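Local structure of core protein VP7 (Bluetongue virus, 1BVP) at residues 6-11 with 92-97; 33-38 with 98-103; 126-131 with 177-182; 146-151 with 165-170; 272-277 with 316-321. The protein forms the trimeric capsomers, 260 in all, that assemble on a VP3 scaffold as part of the inner capsid of the virus. One frame throughout, in Å; residues are numbered along the deposited sequence.

How the contacts relate
The chain begins and ends in the helical domain and forms the beta domain between. Contact 1 closes a loop from helix 2-15 to the end of helix 90-94. Contact 2 opens inside that loop and closes just beyond it, so the two cross. They also touch, with centres about 7 Å apart, and gather the N-terminal helices round residues 95-102. The chain then enters the beta domain. There contact 3 joins two loops, and contact 4, about 24 Å away between centres, falls within its span and joins edges of the two sheets. Contact 5 follows back in the helical domain, tying the start of helix 276-286 to helix 304-323.

Contact 1. Residues 6-11 with 92-97; sequences ARALTV and GVLATP
L94 closes helix 90-94 and makes the main contact with helix 2-15. Its carbonyl O accepts a hydrogen bond from R7 NH1 at 2.8 Å. The N-H...O angle is 143°, so the bond is somewhat bent. The donor lies in the carbonyl plane of L94. The L94 side chain lies against helix 2-15. Its CD1 comes to 4.3 Å from R7 CB, and its CD2 to 4.4 Å from A8 CB. A95 begins the turn after the helix, and its CA is 4.0 Å from R7 NH1. T96 turns its carbonyl over the guanidinium. T96 O sits 3.6 Å above the centre of that plane, with P97 N on the same face but nearer the rim. The T96 hydroxyl faces elsewhere, where it bonds to R39. P97 touches the tip, its CA 3.6 Å from R7 NH2. R7 reaches this turn because its chain is extended from CG to NE, with chi2 at 178°. I23 of the second subunit packs on R7 as well. R7 NE bonds to I99 O, just past the turn. One arginine of helix 2-15 thus grips two backbone carbonyls, L94 O and I99 O. The chemistry implies a buried positive group satisfied at least partly by carbonyl oxygens of the chain leaving helix 90-94.

Contact 2. Residues 33-38 with 98-103; sequences LGIAIN and EIPFTT
I35 overlaps P100 at one corner of its ring, I35 CD1 meeting P100 CD at 3.9 Å. The two side chains cross obliquely. This is helix-to-loop packing in the all-helical domain of VP7. Helix 27-44 lies against the extended connection between helices 90-94 and 103-116. The contact is apolar and centres on I35, A36, I99 and P100. I35 has CG1 anti to the carbonyl carbon (chi1 -43°) and CD1 extended beyond it (chi2 -177°). That sends one branch tip to the proline. The other branch, I35 CG2, faces I99 and comes to 4.3 Å from I99 CG1. Both branch ends of I35 also lie beside the backbone carbonyl of E98. I35 CD1 is 3.8 Å from E98 O. The side chain of E98 leads away from the helix.

One residue further on, A36 takes the side chain of I99. The CA atoms of A36 and I99 are 5.9 Å apart, the closest backbone approach between the segments. I99 packs there against both the CA and the CB of A36. V11 of helix 2-15 also packs on A36. P100 also packs on V24 of the second subunit, so the connection lies between its own helices and a neighbour. Further along, T102 caps helix 103-116, its OG1 bonding to A105 N. Both branches of I99 reach A36: CG2 is 4.2 Å from A36 CB, and CD1 is 3.9 Å from A36 CA.

Contact 3. Residues 126-131 with 177-182; sequences YGFFLE and GRNDPM
A hydrogen bond runs from R178 to the backbone of E131. R178 NH2 donates to E131 O at 2.7 Å, with an N-H...O angle of 140°. The donor stands well above the carbonyl plane. A bend at chi3 (43°) brings the guanidinium round to this oxygen.

The ring contacts belong to two phenylalanines. F128 has CG anti to its backbone N and turns its ring to residues 178-181. The N179 amide lies over one face of that ring, the planes nearly perpendicular. P181 CG meets the ring edge, 4.2 Å from F128 CE2. R178 adds its aliphatic chain: its CG is 4.0 Å from F128 CE1, and its CD is 3.8 Å from F129 CD1. The two rings also meet each other, F128 CD1 lying over the centre of the F129 ring. Y250 of strand 241-252 packs edge-to-face with F128.

The backbone shape comes from a type I beta turn, G127 to L130, closed by L130 N to G127 O. L130 O bonds to R189 of the third subunit. Such loop-to-loop packing at one end of the strands belongs to the beta-sandwich domain of VP7.

Contact 4. Residues 146-151 with 165-170; sequences AQAVTA and AGARGD
A148 and A167 meet methyl to methyl, with A148 CB 3.7 Å from A167 CB. The A167 methyl also lies 3.5 Å from A148 O. Beside this pair, V149 points its CG1 branch at the other strand. V149 CG1 is 4.0 Å from A167 CB. It then runs onto backbone, 3.6 Å from R168 O and 4.0 Å from G169 N. G169 has no side chain, so the valine branch reaches the main chain directly. R168 and D170 turn their CB atoms away from the contact. The touching surface is small, methyls against methyls and main chain.

Backbone bonds to neighbouring chain set the positions. T150 pairs with S162, in the hairpin of strands 149-155 and 158-163, and A148 with N164 just past its strand end. G169 pairs with V233 of strand 231-234, and A167 with N235 just past that strand. The two segments thus belong to different sheets of the beta sandwich, the jelly-roll domain of VP7. Strand 149-155 is in the sheet holding 158-163 and 241-252. Strand 168-170 is an outermost strand, within this chain, of the sheet holding 231-234. The contact joins the sheets where the chain passes from one to the other.

Further out, Q147 folds back along its own segment. Its NE2 donates to V149 O at 3.1 Å with an angle of 151°, in the plane of the carbonyl and of its own amide. The T150 hydroxyl bonds to R144 N. On the other strand D170 OD1 bonds to H232 ND1. No other subunit touches either segment.

Contact 5. Residues 272-277 with 316-321; sequences SFRDHT and LADVYT
R274 NE donates to T321 OG1 at 3.1 Å, with an N-H...O angle of 160°. The oxygen lies in the guanidinium plane. R274 NH2 adds a weak bond to the same OG1 at 3.5 Å, so one hydroxyl meets two N-H groups. The second link is tip to tip: Y320 OH donates to D275 OD2 at 2.9 Å. D275 OD2 accepts through its syn lone pair, on the side of OD1, and the carboxylate is turned 64° from the ring. Y320 OH also lies 2.8 Å from D275 OD1. D275 OD2 lies at the ring edge, in its plane.

D275 is the N-cap of helix 276-286. Its OD1 takes the backbone N of W278. Its CG lies beside both the backbone N and the carbonyl carbon (chi1 58°), and from there the carboxylate reaches both the helix start and the Y320 hydroxyl. The helix start and the tyrosine hydroxyl would favour the charged form of this aspartate. The contact thus fastens the beginning of helix 276-286 to the flank of helix 304-323, in the helical domain.

Packing surrounds these bonds. A317 CB stands 3.5 Å above the centre of the R274 guanidinium. W278 makes a cation-pi contact with the same group. R274 reaches this place with its chain extended from CG to NE. T277 crosses Y320 at about a right angle, its CB 3.4 Å from Y320 OH. D318 OD1 is 4.0 Å from R274 NH2, too far for a salt bridge. D318 instead forms one with R111 of the third subunit. T118 of that subunit bonds to R274 N through its OG1.

Contact 1. Residues 6-11 with 92-97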
# COMPACT_ATOMS: atom_id res chain seq x y z
N ALA A 6 -13.52 -20.41 -7.39
CA ALA A 6 -12.24 -20.74 -8.04
C ALA A 6 -12.47 -21.05 -9.56
O ALA A 6 -11.68 -20.60 -10.43
CB ALA A 6 -11.59 -21.90 -7.32
N ARG A 7 -13.58 -21.73 -9.87
CA ARG A 7 -13.91 -22.01 -11.27
C ARG A 7 -14.29 -20.78 -12.07
O ARG A 7 -13.77 -20.58 -13.19
CB ARG A 7 -14.99 -23.06 -11.40
CG ARG A 7 -14.47 -24.40 -10.97
CD ARG A 7 -15.55 -25.45 -11.03
NE ARG A 7 -15.04 -26.71 -10.49
CZ ARG A 7 -15.58 -27.34 -9.46
NH1 ARG A 7 -16.65 -26.84 -8.87
NH2 ARG A 7 -15.04 -28.46 -8.99
N ALA A 8 -15.17 -19.95 -11.51
CA ALA A 8 -15.59 -18.73 -12.22
C ALA A 8 -14.37 -17.86 -12.53
O ALA A 8 -14.19 -17.39 -13.67
CB ALA A 8 -16.56 -17.98 -11.40
N LEU A 9 -13.51 -17.71 -11.54
CA LEU A 9 -12.28 -16.94 -11.65
C LEU A 9 -11.36 -17.50 -12.74
O LEU A 9 -10.79 -16.73 -13.55
CB LEU A 9 -11.57 -17.03 -10.31
CG LEU A 9 -10.67 -15.91 -9.82
CD1 LEU A 9 -11.45 -14.61 -9.84
CD2 LEU A 9 -10.28 -16.27 -8.40
N THR A 10 -11.18 -18.82 -12.72
CA THR A 10 -10.37 -19.53 -13.71
C THR A 10 -10.87 -19.29 -15.12
O THR A 10 -10.10 -18.93 -16.01
CB THR A 10 -10.40 -21.01 -13.48
OG1 THR A 10 -9.77 -21.31 -12.24
CG2 THR A 10 -9.64 -21.71 -14.59
N VAL A 11 -12.18 -19.45 -15.32
CA VAL A 11 -12.78 -19.24 -16.63
C VAL A 11 -12.67 -17.82 -17.13
O VAL A 11 -12.37 -17.59 -18.32
CB VAL A 11 -14.24 -19.64 -16.64
CG1 VAL A 11 -14.84 -19.33 -17.97
CG2 VAL A 11 -14.37 -21.11 -16.27
N GLY A 92 -25.13 -24.56 -11.65
CA GLY A 92 -24.96 -25.98 -11.93
C GLY A 92 -23.71 -26.18 -12.77
O GLY A 92 -22.99 -27.15 -12.62
N VAL A 93 -23.47 -25.28 -13.70
CA VAL A 93 -22.28 -25.36 -14.50
C VAL A 93 -21.05 -25.28 -13.59
O VAL A 93 -20.16 -26.12 -13.64
CB VAL A 93 -22.21 -24.18 -15.45
CG1 VAL A 93 -20.90 -24.19 -16.18
CG2 VAL A 93 -23.44 -24.19 -16.40
N LEU A 94 -21.00 -24.26 -12.75
CA LEU A 94 -19.87 -24.05 -11.86
C LEU A 94 -19.67 -25.12 -10.78
O LEU A 94 -18.57 -25.22 -10.20
CB LEU A 94 -20.01 -22.69 -11.20
CG LEU A 94 -19.27 -21.46 -11.69
CD1 LEU A 94 -18.69 -21.63 -13.05
CD2 LEU A 94 -20.25 -20.33 -11.63
N ALA A 95 -20.70 -25.90 -10.48
CA ALA A 95 -20.56 -26.96 -9.47
C ALA A 95 -20.13 -28.31 -10.08
O ALA A 95 -20.07 -29.30 -9.38
CB ALA A 95 -21.86 -27.13 -8.68
N THR A 96 -19.87 -28.33 -11.39
CA THR A 96 -19.46 -29.54 -12.13
C THR A 96 -17.99 -29.82 -11.83
O THR A 96 -17.11 -29.11 -12.31
CB THR A 96 -19.59 -29.31 -13.69
OG1 THR A 96 -20.95 -29.04 -14.04
CG2 THR A 96 -19.08 -30.51 -14.48
N PRO A 97 -17.70 -30.93 -11.14
CA PRO A 97 -16.32 -31.28 -10.79
C PRO A 97 -15.37 -31.51 -11.94
O PRO A 97 -14.18 -31.60 -11.74
CB PRO A 97 -16.48 -32.53 -9.93
CG PRO A 97 -17.76 -33.11 -10.38
CD PRO A 97 -18.65 -31.91 -10.60

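Contact 2. Residues 33-38 with 98-103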
# COMPACT_ATOMS: atom_id res chain seq x y z
N LEU A 33 -11.38 -23.81 -21.28
CA LEU A 33 -12.45 -23.19 -22.04
C LEU A 33 -13.31 -24.22 -22.71
O LEU A 33 -14.53 -24.08 -22.77
CB LEU A 33 -11.92 -22.23 -23.09
CG LEU A 33 -11.35 -20.95 -22.51
CD1 LEU A 33 -11.10 -19.95 -23.60
CD2 LEU A 33 -12.32 -20.39 -21.49
N GLY A 34 -12.67 -25.26 -23.22
CA GLY A 34 -13.37 -26.33 -23.88
C GLY A 34 -14.43 -26.93 -22.98
O GLY A 34 -15.61 -26.92 -23.33
N ILE A 35 -14.01 -27.44 -21.84
CA ILE A 35 -14.93 -28.04 -20.88
C ILE A 35 -16.00 -27.08 -20.36
O ILE A 35 -17.19 -27.42 -20.30
CB ILE A 35 -14.18 -28.56 -19.67
CG1 ILE A 35 -12.92 -29.26 -20.15
CG2 ILE A 35 -15.07 -29.55 -18.89
CD1 ILE A 35 -12.11 -29.88 -19.07
N ALA A 36 -15.54 -25.91 -19.96
CA ALA A 36 -16.43 -24.91 -19.39
C ALA A 36 -17.48 -24.46 -20.38
O ALA A 36 -18.66 -24.49 -20.08
CB ALA A 36 -15.62 -23.73 -18.90
N ILE A 37 -17.05 -24.10 -21.58
CA ILE A 37 -17.99 -23.63 -22.59
C ILE A 37 -18.97 -24.71 -22.99
O ILE A 37 -20.15 -24.43 -23.23
CB ILE A 37 -17.27 -23.08 -23.81
CG1 ILE A 37 -16.51 -21.82 -23.41
CG2 ILE A 37 -18.26 -22.80 -24.93
CD1 ILE A 37 -15.78 -21.18 -24.54
N ASN A 38 -18.50 -25.94 -23.03
CA ASN A 38 -19.36 -27.04 -23.38
C ASN A 38 -20.44 -27.20 -22.27
O ASN A 38 -21.63 -27.18 -22.58
CB ASN A 38 -18.51 -28.32 -23.64
CG ASN A 38 -19.37 -29.56 -24.00
OD1 ASN A 38 -19.76 -29.72 -25.14
ND2 ASN A 38 -19.63 -30.45 -23.02
N GLU A 98 -15.88 -31.54 -13.15
CA GLU A 98 -15.00 -31.76 -14.28
C GLU A 98 -14.36 -30.50 -14.80
O GLU A 98 -13.41 -30.59 -15.59
CB GLU A 98 -15.69 -32.54 -15.41
CG GLU A 98 -15.89 -34.05 -15.13
CD GLU A 98 -17.10 -34.35 -14.24
OE1 GLU A 98 -18.20 -33.75 -14.45
OE2 GLU A 98 -16.96 -35.23 -13.35
N ILE A 99 -14.90 -29.33 -14.44
CA ILE A 99 -14.27 -28.07 -14.88
C ILE A 99 -13.13 -27.82 -13.90
O ILE A 99 -13.35 -27.70 -12.69
CB ILE A 99 -15.19 -26.87 -14.82
CG1 ILE A 99 -16.47 -27.13 -15.62
CG2 ILE A 99 -14.44 -25.64 -15.34
CD1 ILE A 99 -17.35 -25.93 -15.73
N PRO A 100 -11.90 -27.81 -14.40
CA PRO A 100 -10.77 -27.58 -13.48
C PRO A 100 -10.54 -26.09 -13.14
O PRO A 100 -11.01 -25.19 -13.84
CB PRO A 100 -9.60 -28.20 -14.26
CG PRO A 100 -9.94 -27.80 -15.69
CD PRO A 100 -11.46 -27.91 -15.81
N PHE A 101 -9.91 -25.84 -12.00
CA PHE A 101 -9.57 -24.47 -11.61
C PHE A 101 -8.04 -24.43 -11.46
O PHE A 101 -7.40 -25.47 -11.25
CB PHE A 101 -10.28 -24.04 -10.32
CG PHE A 101 -10.14 -25.01 -9.17
CD1 PHE A 101 -8.99 -25.02 -8.39
CD2 PHE A 101 -11.17 -25.89 -8.87
CE1 PHE A 101 -8.86 -25.92 -7.30
CE2 PHE A 101 -11.06 -26.78 -7.79
CZ PHE A 101 -9.91 -26.80 -7.01
N THR A 102 -7.45 -23.28 -11.70
CA THR A 102 -6.01 -23.16 -11.60
C THR A 102 -5.47 -22.99 -10.17
O THR A 102 -6.19 -22.60 -9.24
CB THR A 102 -5.53 -21.96 -12.40
OG1 THR A 102 -6.18 -20.78 -11.90
CG2 THR A 102 -5.84 -22.12 -13.86
N THR A 103 -4.19 -23.28 -10.00
CA THR A 103 -3.50 -23.10 -8.73
C THR A 103 -3.65 -21.63 -8.25
O THR A 103 -3.93 -21.42 -7.07
CB THR A 103 -2.00 -23.46 -8.91
OG1 THR A 103 -1.86 -24.88 -9.02
CG2 THR A 103 -1.19 -23.01 -7.74

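Contact 3. Residues 126-131 with 177-182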
# COMPACT_ATOMS: atom_id res chain seq x y z
N TYR A 126 -6.22 5.86 10.30
CA TYR A 126 -6.37 7.21 10.77
C TYR A 126 -5.83 7.51 12.15
O TYR A 126 -5.34 6.60 12.84
CB TYR A 126 -7.82 7.59 10.69
CG TYR A 126 -8.43 7.22 9.38
CD1 TYR A 126 -7.85 7.64 8.15
CD2 TYR A 126 -9.61 6.47 9.35
CE1 TYR A 126 -8.48 7.31 6.91
CE2 TYR A 126 -10.25 6.13 8.14
CZ TYR A 126 -9.69 6.54 6.93
OH TYR A 126 -10.40 6.17 5.80
N GLY A 127 -5.89 8.78 12.53
CA GLY A 127 -5.38 9.21 13.82
C GLY A 127 -6.15 8.56 14.95
O GLY A 127 -7.38 8.38 14.87
N PHE A 128 -5.42 8.21 16.00
CA PHE A 128 -6.04 7.57 17.15
C PHE A 128 -7.21 8.36 17.71
O PHE A 128 -8.17 7.80 18.22
CB PHE A 128 -5.00 7.31 18.22
CG PHE A 128 -5.52 6.49 19.35
CD1 PHE A 128 -6.15 7.09 20.44
CD2 PHE A 128 -5.40 5.12 19.35
CE1 PHE A 128 -6.64 6.34 21.49
CE2 PHE A 128 -5.89 4.36 20.40
CZ PHE A 128 -6.51 4.97 21.47
N PHE A 129 -7.13 9.69 17.62
CA PHE A 129 -8.18 10.58 18.14
C PHE A 129 -8.99 11.26 17.08
O PHE A 129 -9.51 12.34 17.30
CB PHE A 129 -7.59 11.67 19.02
CG PHE A 129 -6.90 11.15 20.23
CD1 PHE A 129 -7.64 10.72 21.34
CD2 PHE A 129 -5.50 11.05 20.26
CE1 PHE A 129 -6.99 10.18 22.48
CE2 PHE A 129 -4.85 10.52 21.37
CZ PHE A 129 -5.60 10.08 22.49
N LEU A 130 -9.13 10.63 15.92
CA LEU A 130 -9.90 11.22 14.86
C LEU A 130 -11.34 11.51 15.28
O LEU A 130 -11.92 12.52 14.88
CB LEU A 130 -9.91 10.29 13.66
CG LEU A 130 -10.67 10.85 12.45
CD1 LEU A 130 -9.73 11.69 11.59
CD2 LEU A 130 -11.28 9.71 11.65
N GLU A 131 -11.93 10.67 16.11
CA GLU A 131 -13.32 10.91 16.45
C GLU A 131 -13.54 11.60 17.77
O GLU A 131 -14.21 11.08 18.65
CB GLU A 131 -14.11 9.62 16.35
CG GLU A 131 -13.99 8.97 15.00
CD GLU A 131 -14.93 7.80 14.80
OE1 GLU A 131 -15.18 7.06 15.79
OE2 GLU A 131 -15.41 7.64 13.65
N GLY A 177 -11.35 3.69 26.14
CA GLY A 177 -12.71 3.75 25.63
C GLY A 177 -12.91 4.03 24.15
O GLY A 177 -14.03 3.95 23.64
N ARG A 178 -11.84 4.40 23.45
CA ARG A 178 -11.91 4.68 22.01
C ARG A 178 -11.12 3.61 21.29
O ARG A 178 -10.00 3.27 21.73
CB ARG A 178 -11.33 6.07 21.67
CG ARG A 178 -10.44 6.72 22.73
CD ARG A 178 -10.24 8.24 22.51
NE ARG A 178 -11.48 8.94 22.16
CZ ARG A 178 -11.96 9.07 20.91
NH1 ARG A 178 -11.31 8.56 19.85
NH2 ARG A 178 -13.13 9.66 20.73
N ASN A 179 -11.69 3.13 20.18
CA ASN A 179 -11.07 2.08 19.35
C ASN A 179 -10.98 0.83 20.22
O ASN A 179 -11.67 0.73 21.26
CB ASN A 179 -9.68 2.50 18.88
CG ASN A 179 -9.66 3.93 18.27
OD1 ASN A 179 -8.70 4.69 18.46
ND2 ASN A 179 -10.73 4.30 17.56
N ASP A 180 -10.18 -0.14 19.82
CA ASP A 180 -10.11 -1.33 20.64
C ASP A 180 -8.72 -1.80 20.31
O ASP A 180 -8.51 -2.86 19.72
CB ASP A 180 -11.24 -2.29 20.21
CG ASP A 180 -11.22 -3.64 20.93
OD1 ASP A 180 -10.50 -3.81 21.96
OD2 ASP A 180 -11.93 -4.55 20.43
N PRO A 181 -7.73 -0.97 20.66
CA PRO A 181 -6.34 -1.26 20.39
C PRO A 181 -5.75 -2.45 21.09
O PRO A 181 -6.24 -2.86 22.13
CB PRO A 181 -5.65 0.04 20.79
CG PRO A 181 -6.41 0.45 21.94
CD PRO A 181 -7.84 0.22 21.52
N MET A 182 -4.75 -3.03 20.45
CA MET A 182 -4.02 -4.16 20.98
C MET A 182 -2.68 -3.60 21.39
O MET A 182 -2.05 -4.09 22.33
CB MET A 182 -3.83 -5.21 19.88
CG MET A 182 -5.07 -6.04 19.62
SD MET A 182 -4.82 -7.28 18.35
CE MET A 182 -3.64 -8.43 19.09

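Contact 4. Residues 146-151 with 165-170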
# COMPACT_ATOMS: atom_id res chain seq x y z
N ALA A 146 -8.65 22.56 40.12
CA ALA A 146 -8.37 21.60 41.19
C ALA A 146 -7.37 20.48 40.90
O ALA A 146 -7.06 19.71 41.80
CB ALA A 146 -9.68 20.95 41.71
N GLN A 147 -6.91 20.35 39.66
CA GLN A 147 -5.96 19.30 39.35
C GLN A 147 -4.55 19.88 39.21
O GLN A 147 -4.38 21.09 39.06
CB GLN A 147 -6.37 18.60 38.07
CG GLN A 147 -7.66 17.81 38.16
CD GLN A 147 -8.12 17.33 36.78
OE1 GLN A 147 -9.32 17.17 36.54
NE2 GLN A 147 -7.17 17.13 35.86
N ALA A 148 -3.53 19.04 39.35
CA ALA A 148 -2.14 19.49 39.20
C ALA A 148 -1.55 19.09 37.85
O ALA A 148 -0.47 19.56 37.47
CB ALA A 148 -1.27 18.92 40.31
N VAL A 149 -2.17 18.09 37.22
CA VAL A 149 -1.79 17.64 35.88
C VAL A 149 -3.08 17.52 35.10
O VAL A 149 -4.10 17.09 35.65
CB VAL A 149 -0.94 16.30 35.84
CG1 VAL A 149 -0.39 15.95 37.20
CG2 VAL A 149 -1.71 15.15 35.23
N THR A 150 -3.07 18.05 33.87
CA THR A 150 -4.22 17.99 32.98
C THR A 150 -3.78 17.63 31.56
O THR A 150 -2.93 18.32 30.95
CB THR A 150 -5.01 19.31 32.97
OG1 THR A 150 -5.58 19.51 34.26
CG2 THR A 150 -6.14 19.26 31.96
N ALA A 151 -4.31 16.48 31.10
CA ALA A 151 -4.06 15.92 29.77
C ALA A 151 -5.21 16.33 28.89
O ALA A 151 -6.38 16.21 29.26
CB ALA A 151 -3.99 14.42 29.83
N ALA A 165 4.47 22.73 38.93
CA ALA A 165 5.80 22.42 39.46
C ALA A 165 5.67 21.30 40.49
O ALA A 165 4.71 21.28 41.29
CB ALA A 165 6.42 23.63 40.07
N GLY A 166 6.56 20.32 40.39
CA GLY A 166 6.55 19.18 41.29
C GLY A 166 5.43 18.15 41.15
O GLY A 166 5.46 17.13 41.85
N ALA A 167 4.47 18.37 40.24
CA ALA A 167 3.33 17.46 40.04
C ALA A 167 3.62 16.09 39.37
O ALA A 167 4.64 15.89 38.69
CB ALA A 167 2.19 18.18 39.30
N ARG A 168 2.71 15.15 39.61
CA ARG A 168 2.82 13.79 39.08
C ARG A 168 1.41 13.23 38.98
O ARG A 168 0.53 13.60 39.77
CB ARG A 168 3.68 12.91 39.98
CG ARG A 168 3.37 13.05 41.46
CD ARG A 168 4.03 11.96 42.28
NE ARG A 168 5.42 11.72 41.88
CZ ARG A 168 6.01 10.53 41.88
NH1 ARG A 168 5.34 9.44 42.28
NH2 ARG A 168 7.27 10.40 41.48
N GLY A 169 1.18 12.40 37.97
CA GLY A 169 -0.14 11.81 37.76
C GLY A 169 -0.17 10.79 36.64
O GLY A 169 0.80 10.60 35.90
N ASP A 170 -1.28 10.06 36.58
CA ASP A 170 -1.48 9.03 35.57
C ASP A 170 -2.28 9.67 34.44
O ASP A 170 -3.26 10.38 34.67
CB ASP A 170 -2.23 7.83 36.16
CG ASP A 170 -1.31 6.89 36.95
OD1 ASP A 170 -0.06 7.11 37.02
OD2 ASP A 170 -1.87 5.90 37.50

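Contact 5. Residues 272-277 with 316-321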
# COMPACT_ATOMS: atom_id res chain seq x y z
N SER A 272 -13.54 2.19 -11.55
CA SER A 272 -13.18 3.01 -12.70
C SER A 272 -14.37 3.07 -13.63
O SER A 272 -15.24 2.16 -13.69
CB SER A 272 -11.99 2.44 -13.44
OG SER A 272 -10.87 2.62 -12.63
N PHE A 273 -14.38 4.14 -14.40
CA PHE A 273 -15.47 4.42 -15.29
C PHE A 273 -15.58 3.49 -16.50
O PHE A 273 -16.62 2.85 -16.68
CB PHE A 273 -15.35 5.89 -15.74
CG PHE A 273 -16.42 6.32 -16.69
CD1 PHE A 273 -17.78 6.28 -16.31
CD2 PHE A 273 -16.08 6.78 -17.97
CE1 PHE A 273 -18.80 6.68 -17.20
CE2 PHE A 273 -17.08 7.19 -18.88
CZ PHE A 273 -18.45 7.14 -18.47
N ARG A 274 -14.50 3.46 -17.30
CA ARG A 274 -14.39 2.67 -18.55
C ARG A 274 -15.29 3.33 -19.62
O ARG A 274 -14.81 4.01 -20.53
CB ARG A 274 -14.74 1.19 -18.31
CG ARG A 274 -13.52 0.47 -17.82
CD ARG A 274 -13.80 -0.90 -17.31
NE ARG A 274 -12.57 -1.68 -17.30
CZ ARG A 274 -11.78 -1.82 -16.24
NH1 ARG A 274 -12.12 -1.24 -15.10
NH2 ARG A 274 -10.61 -2.47 -16.37
N ASP A 275 -16.60 3.18 -19.44
CA ASP A 275 -17.56 3.81 -20.32
C ASP A 275 -18.91 3.70 -19.62
O ASP A 275 -19.03 3.06 -18.54
CB ASP A 275 -17.60 3.16 -21.72
CG ASP A 275 -17.93 1.65 -21.70
OD1 ASP A 275 -18.82 1.18 -20.95
OD2 ASP A 275 -17.29 0.92 -22.47
N HIS A 276 -19.93 4.23 -20.28
CA HIS A 276 -21.26 4.22 -19.67
C HIS A 276 -21.86 2.88 -19.39
O HIS A 276 -22.61 2.74 -18.43
CB HIS A 276 -22.23 5.05 -20.48
CG HIS A 276 -21.87 6.50 -20.52
ND1 HIS A 276 -21.08 7.04 -21.52
CD2 HIS A 276 -22.12 7.51 -19.65
CE1 HIS A 276 -20.86 8.32 -21.25
NE2 HIS A 276 -21.48 8.62 -20.13
N THR A 277 -21.54 1.90 -20.22
CA THR A 277 -22.08 0.57 -20.03
C THR A 277 -21.45 -0.10 -18.81
O THR A 277 -22.16 -0.61 -17.92
CB THR A 277 -21.90 -0.25 -21.32
OG1 THR A 277 -22.59 0.41 -22.39
CG2 THR A 277 -22.46 -1.66 -21.16
N LEU A 316 -13.92 -9.40 -13.84
CA LEU A 316 -14.90 -9.18 -14.91
C LEU A 316 -14.61 -7.88 -15.65
O LEU A 316 -14.83 -7.79 -16.87
CB LEU A 316 -16.32 -9.17 -14.36
CG LEU A 316 -17.46 -9.03 -15.37
CD1 LEU A 316 -17.56 -10.30 -16.19
CD2 LEU A 316 -18.79 -8.82 -14.63
N ALA A 317 -14.05 -6.88 -14.96
CA ALA A 317 -13.73 -5.60 -15.61
C ALA A 317 -12.62 -5.83 -16.60
O ALA A 317 -12.61 -5.24 -17.69
CB ALA A 317 -13.31 -4.58 -14.62
N ASP A 318 -11.66 -6.68 -16.24
CA ASP A 318 -10.58 -6.98 -17.17
C ASP A 318 -11.12 -7.71 -18.40
O ASP A 318 -10.72 -7.41 -19.52
CB ASP A 318 -9.52 -7.84 -16.52
CG ASP A 318 -8.76 -7.10 -15.45
OD1 ASP A 318 -8.59 -5.86 -15.55
OD2 ASP A 318 -8.27 -7.81 -14.56
N VAL A 319 -12.03 -8.66 -18.18
CA VAL A 319 -12.64 -9.38 -19.30
C VAL A 319 -13.35 -8.37 -20.19
O VAL A 319 -13.19 -8.40 -21.41
CB VAL A 319 -13.65 -10.45 -18.83
CG1 VAL A 319 -14.42 -10.99 -20.03
CG2 VAL A 319 -12.92 -11.58 -18.13
N TYR A 320 -14.09 -7.45 -19.58
CA TYR A 320 -14.82 -6.43 -20.32
C TYR A 320 -13.86 -5.67 -21.20
O TYR A 320 -14.13 -5.36 -22.37
CB TYR A 320 -15.45 -5.43 -19.35
CG TYR A 320 -16.32 -4.38 -20.02
CD1 TYR A 320 -17.68 -4.61 -20.26
CD2 TYR A 320 -15.78 -3.15 -20.43
CE1 TYR A 320 -18.51 -3.63 -20.88
CE2 TYR A 320 -16.59 -2.17 -21.06
CZ TYR A 320 -17.94 -2.42 -21.28
OH TYR A 320 -18.75 -1.48 -21.88
N THR A 321 -12.74 -5.32 -20.60
CA THR A 321 -11.73 -4.59 -21.33
C THR A 321 -11.19 -5.34 -22.55
O THR A 321 -10.98 -4.71 -23.58
CB THR A 321 -10.63 -4.09 -20.35
OG1 THR A 321 -11.07 -2.86 -19.78
CG2 THR A 321 -9.29 -3.88 -21.02